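Local coordinates for 3-oxoacyl-[acyl-carrier protein] synthase (Thermus thermophilus, PDB 1UB7), which probably catalyses the first condensation of fatty acid synthesis, joining an acetyl group from acetyl-CoA to two carbons from malonyl-ACP, and works as a homodimer, at residues Ile76-Thr81 with Thr277-Ile282; Glu187-Cys192 with Arg206-Gly211. All coordinates share one frame; numbering follows the deposited sequence.

Contact 1 (Ile76-Thr81 with Thr277-Ile282); sequences IVATNT and TSTASI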
loop_
_atom_site.group_PDB
_atom_site.type_symbol
_atom_site.label_atom_id
_atom_site.label_comp_id
_atom_site.label_asym_id
_atom_site.label_seq_id
_atom_site.Cartn_x
_atom_site.Cartn_y
_atom_site.Cartn_z
ATOM N N ILE A 76 6.135 -3.546 5.976
ATOM C CA ILE A 76 5.380 -3.339 4.759
ATOM C C ILE A 76 4.895 -4.710 4.312
ATOM O O ILE A 76 5.710 -5.625 4.110
ATOM C CB ILE A 76 6.239 -2.803 3.615
ATOM C CG1 ILE A 76 6.848 -1.442 3.963
ATOM C CG2 ILE A 76 5.372 -2.677 2.381
ATOM C CD1 ILE A 76 7.845 -0.914 2.873
ATOM N N VAL A 77 3.586 -4.868 4.173
ATOM C CA VAL A 77 3.060 -6.146 3.704
ATOM C C VAL A 77 2.564 -6.001 2.265
ATOM O O VAL A 77 1.590 -5.297 1.996
ATOM C CB VAL A 77 1.889 -6.654 4.580
ATOM C CG1 VAL A 77 1.168 -7.799 3.876
ATOM C CG2 VAL A 77 2.420 -7.144 5.944
ATOM N N ALA A 78 3.251 -6.630 1.327
ATOM C CA ALA A 78 2.795 -6.566 -0.054
ATOM C C ALA A 78 1.788 -7.693 -0.190
ATOM O O ALA A 78 2.136 -8.868 -0.036
ATOM C CB ALA A 78 3.946 -6.768 -1.008
ATOM N N THR A 79 0.538 -7.329 -0.437
ATOM C CA THR A 79 -0.527 -8.310 -0.585
ATOM C C THR A 79 -1.636 -7.715 -1.424
ATOM O O THR A 79 -1.663 -6.507 -1.660
ATOM C CB THR A 79 -1.123 -8.708 0.790
ATOM O OG1 THR A 79 -2.079 -9.768 0.612
ATOM C CG2 THR A 79 -1.813 -7.498 1.454
ATOM N N ASN A 80 -2.546 -8.571 -1.874
ATOM C CA ASN A 80 -3.700 -8.132 -2.658
ATOM C C ASN A 80 -4.943 -8.795 -2.072
ATOM O O ASN A 80 -6.046 -8.680 -2.607
ATOM C CB ASN A 80 -3.516 -8.500 -4.132
ATOM C CG ASN A 80 -2.363 -7.741 -4.784
ATOM O OD1 ASN A 80 -2.486 -6.558 -5.128
ATOM N ND2 ASN A 80 -1.233 -8.415 -4.946
ATOM N N THR A 81 -4.748 -9.504 -0.960
ATOM C CA THR A 81 -5.844 -10.158 -0.266
ATOM C C THR A 81 -5.729 -9.911 1.237
ATOM O O THR A 81 -5.729 -10.851 2.022
ATOM C CB THR A 81 -5.886 -11.707 -0.527
ATOM O OG1 THR A 81 -4.641 -12.308 -0.153
ATOM C CG2 THR A 81 -6.173 -11.998 -2.009
ATOM N N THR A 277 1.843 -18.078 -6.180
ATOM C CA THR A 277 1.604 -17.505 -4.855
ATOM C C THR A 277 1.717 -15.991 -4.850
ATOM O O THR A 277 1.905 -15.377 -3.807
ATOM C CB THR A 277 2.586 -18.029 -3.822
ATOM O OG1 THR A 277 3.919 -17.672 -4.213
ATOM C CG2 THR A 277 2.441 -19.531 -3.687
ATOM N N SER A 278 1.632 -15.396 -6.029
ATOM C CA SER A 278 1.661 -13.954 -6.154
ATOM C C SER A 278 2.867 -13.306 -5.491
ATOM O O SER A 278 4.004 -13.667 -5.774
ATOM C CB SER A 278 0.372 -13.391 -5.564
ATOM O OG SER A 278 0.287 -12.000 -5.771
ATOM N N THR A 279 2.617 -12.340 -4.615
ATOM C CA THR A 279 3.704 -11.638 -3.929
ATOM C C THR A 279 4.665 -12.538 -3.146
ATOM O O THR A 279 5.824 -12.175 -2.956
ATOM C CB THR A 279 3.154 -10.554 -2.964
ATOM O OG1 THR A 279 2.198 -11.138 -2.066
ATOM C CG2 THR A 279 2.496 -9.427 -3.752
ATOM N N ALA A 280 4.201 -13.705 -2.699
ATOM C CA ALA A 280 5.057 -14.624 -1.945
ATOM C C ALA A 280 5.958 -15.450 -2.845
ATOM O O ALA A 280 6.901 -16.094 -2.390
ATOM C CB ALA A 280 4.201 -15.563 -1.092
ATOM N N SER A 281 5.665 -15.405 -4.134
ATOM C CA SER A 281 6.370 -16.188 -5.130
ATOM C C SER A 281 7.895 -16.127 -5.080
ATOM O O SER A 281 8.576 -17.147 -4.923
ATOM C CB SER A 281 5.869 -15.762 -6.506
ATOM O OG SER A 281 6.201 -16.723 -7.475
ATOM N N ILE A 282 8.431 -14.926 -5.230
ATOM C CA ILE A 282 9.867 -14.749 -5.230
ATOM C C ILE A 282 10.519 -15.056 -3.881
ATOM O O ILE A 282 11.574 -15.697 -3.828
ATOM C CB ILE A 282 10.198 -13.336 -5.732
ATOM C CG1 ILE A 282 9.755 -13.244 -7.200
ATOM C CG2 ILE A 282 11.668 -13.038 -5.552
ATOM C CD1 ILE A 282 9.867 -11.878 -7.828
#

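Contact 2 (Glu187-Cys192 with Arg206-Gly211); sequences ELYHAC and RLYMNG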
loop_
_atom_site.group_PDB
_atom_site.type_symbol
_atom_site.label_atom_id
_atom_site.label_comp_id
_atom_site.label_asym_id
_atom_site.label_seq_id
_atom_site.Cartn_x
_atom_site.Cartn_y
_atom_site.Cartn_z
ATOM N N GLU A 187 -7.444 -6.489 -18.130
ATOM C CA GLU A 187 -6.797 -7.784 -18.377
ATOM C C GLU A 187 -6.659 -8.702 -17.160
ATOM O O GLU A 187 -6.492 -9.915 -17.305
ATOM C CB GLU A 187 -5.412 -7.547 -18.982
ATOM C CG GLU A 187 -5.424 -6.540 -20.116
ATOM C CD GLU A 187 -6.175 -7.040 -21.339
ATOM O OE1 GLU A 187 -7.144 -7.817 -21.178
ATOM O OE2 GLU A 187 -5.799 -6.638 -22.464
ATOM N N LEU A 188 -6.713 -8.121 -15.967
ATOM C CA LEU A 188 -6.595 -8.881 -14.726
ATOM C C LEU A 188 -7.142 -8.021 -13.587
ATOM O O LEU A 188 -6.691 -6.891 -13.392
ATOM C CB LEU A 188 -5.123 -9.251 -14.470
ATOM C CG LEU A 188 -4.758 -10.063 -13.218
ATOM C CD1 LEU A 188 -5.576 -11.351 -13.142
ATOM C CD2 LEU A 188 -3.273 -10.370 -13.249
ATOM N N TYR A 189 -8.113 -8.556 -12.843
ATOM C CA TYR A 189 -8.726 -7.813 -11.744
ATOM C C TYR A 189 -9.720 -8.596 -10.867
ATOM O O TYR A 189 -10.071 -9.747 -11.138
ATOM C CB TYR A 189 -9.438 -6.572 -12.310
ATOM C CG TYR A 189 -10.556 -6.897 -13.288
ATOM C CD1 TYR A 189 -11.750 -7.482 -12.846
ATOM C CD2 TYR A 189 -10.404 -6.665 -14.659
ATOM C CE1 TYR A 189 -12.759 -7.831 -13.739
ATOM C CE2 TYR A 189 -11.408 -7.013 -15.563
ATOM C CZ TYR A 189 -12.583 -7.597 -15.095
ATOM O OH TYR A 189 -13.578 -7.956 -15.975
ATOM N N HIS A 190 -10.155 -7.923 -9.807
ATOM C CA HIS A 190 -11.138 -8.411 -8.846
ATOM C C HIS A 190 -11.568 -7.153 -8.084
ATOM O O HIS A 190 -10.821 -6.624 -7.251
ATOM C CB HIS A 190 -10.534 -9.435 -7.875
ATOM C CG HIS A 190 -11.487 -9.881 -6.803
ATOM N ND1 HIS A 190 -11.926 -9.043 -5.799
ATOM C CD2 HIS A 190 -12.105 -11.069 -6.595
ATOM C CE1 HIS A 190 -12.770 -9.695 -5.019
ATOM N NE2 HIS A 190 -12.897 -10.926 -5.481
ATOM N N ALA A 191 -12.764 -6.662 -8.392
ATOM C CA ALA A 191 -13.277 -5.455 -7.758
ATOM C C ALA A 191 -13.212 -5.496 -6.232
ATOM O O ALA A 191 -12.874 -6.521 -5.626
ATOM C CB ALA A 191 -14.713 -5.210 -8.208
ATOM N N CYS A 192 -13.520 -4.355 -5.625
ATOM C CA CYS A 192 -13.549 -4.222 -4.171
ATOM C C CYS A 192 -14.639 -3.227 -3.791
ATOM O O CYS A 192 -15.627 -3.590 -3.161
ATOM C CB CYS A 192 -12.202 -3.739 -3.625
ATOM S SG CYS A 192 -12.199 -3.560 -1.814
ATOM N N ARG A 206 -15.770 -11.929 -8.770
ATOM C CA ARG A 206 -14.742 -12.967 -8.810
ATOM C C ARG A 206 -13.511 -12.612 -9.637
ATOM O O ARG A 206 -13.552 -11.743 -10.515
ATOM C CB ARG A 206 -15.335 -14.293 -9.298
ATOM C CG ARG A 206 -16.134 -15.018 -8.224
ATOM C CD ARG A 206 -15.266 -15.287 -6.996
ATOM N NE ARG A 206 -16.047 -15.716 -5.837
ATOM C CZ ARG A 206 -15.533 -15.965 -4.635
ATOM N NH1 ARG A 206 -14.230 -15.830 -4.423
ATOM N NH2 ARG A 206 -16.324 -16.346 -3.640
ATOM N N LEU A 207 -12.413 -13.299 -9.336
ATOM C CA LEU A 207 -11.143 -13.085 -10.012
ATOM C C LEU A 207 -11.265 -13.369 -11.506
ATOM O O LEU A 207 -11.688 -14.457 -11.897
ATOM C CB LEU A 207 -10.081 -13.993 -9.391
ATOM C CG LEU A 207 -8.604 -13.649 -9.590
ATOM C CD1 LEU A 207 -7.775 -14.562 -8.722
ATOM C CD2 LEU A 207 -8.204 -13.789 -11.044
ATOM N N TYR A 208 -10.902 -12.385 -12.331
ATOM C CA TYR A 208 -10.945 -12.522 -13.792
ATOM C C TYR A 208 -9.559 -12.336 -14.422
ATOM O O TYR A 208 -8.772 -11.496 -13.971
ATOM C CB TYR A 208 -11.903 -11.496 -14.413
ATOM C CG TYR A 208 -11.707 -11.356 -15.907
ATOM C CD1 TYR A 208 -12.080 -12.379 -16.775
ATOM C CD2 TYR A 208 -11.064 -10.238 -16.444
ATOM C CE1 TYR A 208 -11.812 -12.299 -18.141
ATOM C CE2 TYR A 208 -10.790 -10.148 -17.807
ATOM C CZ TYR A 208 -11.164 -11.183 -18.648
ATOM O OH TYR A 208 -10.882 -11.120 -19.995
ATOM N N MET A 209 -9.269 -13.107 -15.473
ATOM C CA MET A 209 -7.977 -13.008 -16.154
ATOM C C MET A 209 -8.031 -13.275 -17.669
ATOM O O MET A 209 -8.638 -14.246 -18.130
ATOM C CB MET A 209 -6.962 -13.963 -15.498
ATOM C CG MET A 209 -5.495 -13.670 -15.852
ATOM S SD MET A 209 -4.283 -14.871 -15.195
ATOM C CE MET A 209 -3.872 -14.166 -13.568
ATOM N N ASN A 210 -7.394 -12.386 -18.427
ATOM C CA ASN A 210 -7.297 -12.478 -19.883
ATOM C C ASN A 210 -5.914 -13.080 -20.108
ATOM O O ASN A 210 -4.976 -12.374 -20.482
ATOM C CB ASN A 210 -7.358 -11.072 -20.505
ATOM C CG ASN A 210 -7.525 -11.091 -22.026
ATOM O OD1 ASN A 210 -6.775 -11.751 -22.751
ATOM N ND2 ASN A 210 -8.512 -10.345 -22.511
ATOM N N GLY A 211 -5.790 -14.380 -19.859
ATOM C CA GLY A 211 -4.514 -15.063 -20.012
ATOM C C GLY A 211 -3.680 -14.799 -21.261
ATOM O O GLY A 211 -2.470 -14.582 -21.169
#

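Contact 1 (Ile76-Thr81 with Thr277-Ile282)
Thr-279 meets Ala-78 with both branches of its side chain, and this pair forms the close part of the contact. The hydroxyl OG1 lies between the backbone N and the carbonyl carbon of its own residue (chi1 54°), a crowded position from which it donates to Ala-78 O at 3.0 Å. The donor stands above the carbonyl plane, about 45° out of it, and CB follows close behind at 3.5 Å from the same Ala-78 O. The methyl CG2 turns to the apolar neighbour, 4.1 Å from Ala-78 CB. Threonine suits the place because it offers a hydroxyl to the strand's carbonyl and a methyl to its side chain; alanine opposite is small enough to let the 3-10 turn come near. An alanine in place of Thr-279 would probably leave Ala-78 O without this donor and open a gap beside Ala-78 CB.

Around Asn-80 and Ser-278 the fit is looser, although it too is buried. Asn-80 ND2 stays 4.0 Å from Ser-278 OG, too far for a direct bond, and equally far from Thr-279 CG2. A third residue joins the two polar groups: Glu-138 OE2 is hydrogen-bonded to both Asn-80 ND2 and Ser-278 OG. The other end of the Asn-80 amide, OD1, accepts from Gly-109 N, so both ends are held and its rotation is probably fixed. Thr-79 CB points away from the turn; its OG1 accepts from Thr-81 N, forming an ST turn, and is also hydrogen-bonded to Ala-137 O of the neighbouring strand 131-138.

Here the end of strand 72-78 meets the 3-10 turn that leads into helix 281-292, beside the predicted active-site residues Asn-276 and His-246, as expected for the catalytic centre of a thiolase-fold condensing enzyme.

Contact 2 (Glu187-Cys192 with Arg206-Gly211)
Tyr-189 and Tyr-208 cross obliquely on one face of a small antiparallel ribbon, their ring planes 42° apart. The closest approach is Tyr-208 CD2 to Tyr-189 CZ at 3.3 Å, while Tyr-208 CB lies off-centre over the Tyr-189 ring as a CH-pi contact. With Tyr-189 CG between its backbone N and carbonyl carbon (chi1 61°) and Tyr-208 CG anti to N, the rings set off in different directions from neighbouring strands, consistent with their slanted meeting. Leu-188 and Met-209 share the other face, where they run alongside each other in the same direction. Their tips, Leu-188 CD1 and Met-209 CE, are 3.3 Å apart, tighter than ordinary van der Waals contact; flexible, unbranched methionine can bend at its thioether to lay that methyl against a branched leucine.

Between these two layers runs a two-stranded antiparallel hairpin with a long connection. Tyr-189 and Tyr-208 form its hydrogen-bonded pair, Tyr-208 N reaching Tyr-189 O at 3.0 Å and Tyr-189 N reaching Tyr-208 O at 3.2 Å. Leu-188 and Met-209 are the neighbouring non-hydrogen-bonded pair.

One residue further, Asn-210 N donates to Glu-187 O at 2.9 Å. The two side chains run alongside each other with carboxylate and amide planes 77° apart, and Glu-187 OE1 makes no hydrogen bond to Asn-210 ND2. Asparagine suits this junction because its OD1 caps helix 211-233 through a weak bond to Glu-213 N.

Farther out, His-190 and Ala-191 continue the ladder into the second subunit, whose Phe-86 packs on Leu-188, His-190 and Leu-207. Within the chain, Phe-155 touches both Leu-207 and Met-209.

In the fold
Contact 1 is a core contact, its centre about 5 Å from that of the chain, and contact 2 is peripheral and partly buried, its centre about 18 Å away. Their centres lie about 16 Å apart and they share no strand or helix. Contact 1 brings together segments distant in sequence through one hydroxyl bond and a shared carboxylate, whereas contact 2 joins segments much closer in sequence through repeated backbone bonds, aromatic rings and apolar tips. Both come near the predicted catalytic residues Asn-276 and His-246, contact 1 through Ser-278 and contact 2, from farther off, through Met-209. Phe-86 of the second subunit packs on Asn-80 in the one and Leu-188 in the other.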